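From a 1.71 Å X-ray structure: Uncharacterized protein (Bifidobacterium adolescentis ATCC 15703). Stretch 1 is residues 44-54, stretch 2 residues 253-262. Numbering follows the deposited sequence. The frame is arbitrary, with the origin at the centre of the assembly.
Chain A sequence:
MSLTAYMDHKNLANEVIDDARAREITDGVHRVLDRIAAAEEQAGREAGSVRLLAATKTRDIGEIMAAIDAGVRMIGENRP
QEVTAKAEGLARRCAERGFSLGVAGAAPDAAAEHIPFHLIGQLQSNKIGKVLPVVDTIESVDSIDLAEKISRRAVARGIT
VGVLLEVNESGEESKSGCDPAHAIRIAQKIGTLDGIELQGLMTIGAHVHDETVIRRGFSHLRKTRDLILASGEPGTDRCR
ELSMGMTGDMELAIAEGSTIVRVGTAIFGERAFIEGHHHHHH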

# COMPACT_ATOMS: atom_id res chain seq x y z
N GLY A 44 8.04 0.61 -21.29
CA GLY A 44 8.71 -0.61 -21.71
C GLY A 44 8.83 -1.63 -20.59
O GLY A 44 9.85 -2.32 -20.47
N ARG A 45 7.81 -1.73 -19.75
CA ARG A 45 7.82 -2.68 -18.65
C ARG A 45 6.84 -3.82 -18.94
O ARG A 45 5.78 -3.61 -19.52
CB ARG A 45 7.44 -1.98 -17.35
CG ARG A 45 8.47 -0.97 -16.86
CD ARG A 45 8.03 -0.30 -15.57
NE ARG A 45 7.94 -1.24 -14.46
CZ ARG A 45 7.45 -0.94 -13.26
NH1 ARG A 45 7.02 0.28 -13.00
NH2 ARG A 45 7.40 -1.87 -12.31
N GLU A 46 7.21 -5.04 -18.54
CA GLU A 46 6.37 -6.21 -18.75
C GLU A 46 5.01 -6.07 -18.08
O GLU A 46 4.90 -5.48 -17.00
CB GLU A 46 7.05 -7.47 -18.20
CG GLU A 46 8.23 -7.97 -19.01
CD GLU A 46 8.69 -9.35 -18.56
OE1 GLU A 46 9.19 -9.48 -17.42
OE2 GLU A 46 8.53 -10.32 -19.34
N ALA A 47 3.98 -6.61 -18.72
CA ALA A 47 2.63 -6.56 -18.18
C ALA A 47 2.61 -7.28 -16.84
O ALA A 47 3.22 -8.34 -16.68
CB ALA A 47 1.66 -7.21 -19.15
N GLY A 48 1.90 -6.71 -15.87
CA GLY A 48 1.82 -7.33 -14.56
C GLY A 48 2.90 -6.87 -13.60
O GLY A 48 2.93 -7.29 -12.45
N SER A 49 3.79 -6.00 -14.08
CA SER A 49 4.86 -5.48 -13.26
C SER A 49 4.31 -4.57 -12.16
O SER A 49 4.90 -4.45 -11.09
CB SER A 49 5.85 -4.68 -14.10
OG SER A 49 6.54 -5.51 -15.02
N VAL A 50 3.18 -3.94 -12.44
CA VAL A 50 2.55 -3.02 -11.49
C VAL A 50 1.25 -3.57 -10.94
O VAL A 50 0.39 -4.01 -11.71
CB VAL A 50 2.25 -1.66 -12.16
CG1 VAL A 50 1.66 -0.69 -11.14
CG2 VAL A 50 3.51 -1.09 -12.79
N ARG A 51 1.10 -3.56 -9.62
CA ARG A 51 -0.13 -4.04 -9.00
C ARG A 51 -0.97 -2.85 -8.56
O ARG A 51 -0.44 -1.82 -8.13
CB ARG A 51 0.16 -4.94 -7.80
CG ARG A 51 0.64 -6.33 -8.16
CD ARG A 51 0.52 -7.29 -6.98
NE ARG A 51 1.44 -6.95 -5.90
CZ ARG A 51 1.43 -7.52 -4.70
NH1 ARG A 51 0.54 -8.46 -4.42
NH2 ARG A 51 2.31 -7.15 -3.78
N LEU A 52 -2.28 -3.00 -8.69
CA LEU A 52 -3.21 -1.95 -8.30
C LEU A 52 -3.74 -2.15 -6.89
O LEU A 52 -4.29 -3.21 -6.58
CB LEU A 52 -4.39 -1.90 -9.27
CG LEU A 52 -5.61 -1.06 -8.87
CD1 LEU A 52 -5.23 0.42 -8.73
CD2 LEU A 52 -6.70 -1.25 -9.91
N LEU A 53 -3.54 -1.15 -6.05
CA LEU A 53 -4.06 -1.17 -4.69
C LEU A 53 -5.15 -0.13 -4.66
O LEU A 53 -4.91 1.03 -5.00
CB LEU A 53 -2.98 -0.80 -3.66
CG LEU A 53 -3.43 -0.58 -2.20
CD1 LEU A 53 -2.23 -0.64 -1.29
CD2 LEU A 53 -4.11 0.76 -2.01
N ALA A 54 -6.36 -0.53 -4.29
CA ALA A 54 -7.44 0.43 -4.23
C ALA A 54 -7.41 1.07 -2.84
O ALA A 54 -7.41 0.36 -1.84
CB ALA A 54 -8.78 -0.26 -4.46
N ALA A 253 4.88 7.56 -11.85
CA ALA A 253 5.35 6.59 -10.88
C ALA A 253 5.74 5.30 -11.60
O ALA A 253 6.78 4.72 -11.33
CB ALA A 253 4.27 6.29 -9.85
N ILE A 254 4.89 4.87 -12.52
CA ILE A 254 5.17 3.64 -13.25
C ILE A 254 6.40 3.80 -14.14
O ILE A 254 7.19 2.86 -14.29
CB ILE A 254 3.93 3.21 -14.06
CG1 ILE A 254 2.81 2.84 -13.08
CG2 ILE A 254 4.26 2.03 -14.96
CD1 ILE A 254 1.47 2.54 -13.72
N ALA A 255 6.58 4.98 -14.72
CA ALA A 255 7.75 5.23 -15.55
C ALA A 255 9.01 5.13 -14.70
O ALA A 255 10.08 4.75 -15.20
CB ALA A 255 7.67 6.63 -16.18
N GLU A 256 8.90 5.45 -13.41
CA GLU A 256 10.04 5.40 -12.51
C GLU A 256 10.19 4.09 -11.72
O GLU A 256 10.97 4.02 -10.77
CB GLU A 256 10.00 6.59 -11.53
CG GLU A 256 10.23 7.96 -12.17
CD GLU A 256 11.56 8.07 -12.92
OE1 GLU A 256 12.56 7.47 -12.47
OE2 GLU A 256 11.60 8.77 -13.96
N GLY A 257 9.44 3.06 -12.10
CA GLY A 257 9.57 1.77 -11.44
C GLY A 257 8.58 1.32 -10.39
O GLY A 257 8.80 0.28 -9.75
N SER A 258 7.49 2.05 -10.19
CA SER A 258 6.51 1.66 -9.19
C SER A 258 6.04 0.22 -9.37
O SER A 258 5.86 -0.24 -10.50
CB SER A 258 5.30 2.59 -9.25
OG SER A 258 4.28 2.13 -8.38
N THR A 259 5.83 -0.50 -8.27
CA THR A 259 5.34 -1.87 -8.34
C THR A 259 3.95 -1.94 -7.73
O THR A 259 3.25 -2.94 -7.86
CB THR A 259 6.25 -2.87 -7.61
OG1 THR A 259 6.23 -2.60 -6.20
CG2 THR A 259 7.68 -2.76 -8.14
N ILE A 260 3.57 -0.86 -7.04
CA ILE A 260 2.25 -0.76 -6.42
C ILE A 260 1.78 0.69 -6.52
O ILE A 260 2.45 1.59 -6.04
CB ILE A 260 2.26 -1.12 -4.92
CG1 ILE A 260 2.65 -2.58 -4.71
CG2 ILE A 260 0.86 -0.87 -4.33
CD1 ILE A 260 2.73 -2.98 -3.25
N VAL A 261 0.64 0.90 -7.16
CA VAL A 261 0.08 2.24 -7.25
C VAL A 261 -1.14 2.21 -6.33
O VAL A 261 -1.86 1.22 -6.29
CB VAL A 261 -0.34 2.62 -8.69
CG1 VAL A 261 0.91 2.74 -9.56
CG2 VAL A 261 -1.30 1.58 -9.26
N ARG A 262 -1.34 3.29 -5.58
CA ARG A 262 -2.46 3.41 -4.64
C ARG A 262 -3.48 4.36 -5.23
O ARG A 262 -3.27 5.57 -5.27
CB ARG A 262 -1.95 3.93 -3.30
CG ARG A 262 -0.80 3.13 -2.71
CD ARG A 262 -0.46 3.60 -1.31
NE ARG A 262 -0.16 5.03 -1.26
CZ ARG A 262 0.99 5.58 -1.65
NH1 ARG A 262 1.97 4.82 -2.11
NH2 ARG A 262 1.15 6.89 -1.58
O HOH W 1 3.61 -5.55 -6.59

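The guanidinium of Arg45 gathers backbone carbonyls where a helix ends and the chain turns toward a strand. Arg45 NH1 donates to Ile254 O (2.9 Å) and to Ser258 O (2.8 Å), while Arg45 NH2 donates to the same Ser258 O (2.9 Å), so one carbonyl accepts from both terminal nitrogens. Both oxygens lie near the guanidinium plane, as suits its N-H bonds, and Gly257 CA lies over one face. Gly257, at phi 101°, adopts a backbone in which a CB would jam against the preceding carbonyl. Beyond this site the two stretches pair as parallel strands. Arg51 N donates to Thr259 O (2.8 Å), Val261 N to Arg51 O (3.1 Å) and Leu53 N to Val261 O (2.9 Å); the alternation sets Arg51 beside Ile260, Leu52 beside Val261 and Leu53 beside Arg262. CA-H...O contacts supplement the ladder, Ile260 CA to Arg51 O and Arg262 CA to Leu53 O, each 3.4 Å. Thr259 O also accepts from water 1 (2.9 Å), which in turn accepts from Arg51 NE (2.7 Å), linking that side chain to the carbonyl that Arg51 N also uses. Apolar packing fills in: Val50 CG2 meets Ile254 CG2 and its CG1 meets Val261 CG1, both at 3.9 Å, while Leu53 CB packs on Ile260 CG2 (3.9 Å) on the sheet face shared with Arg51.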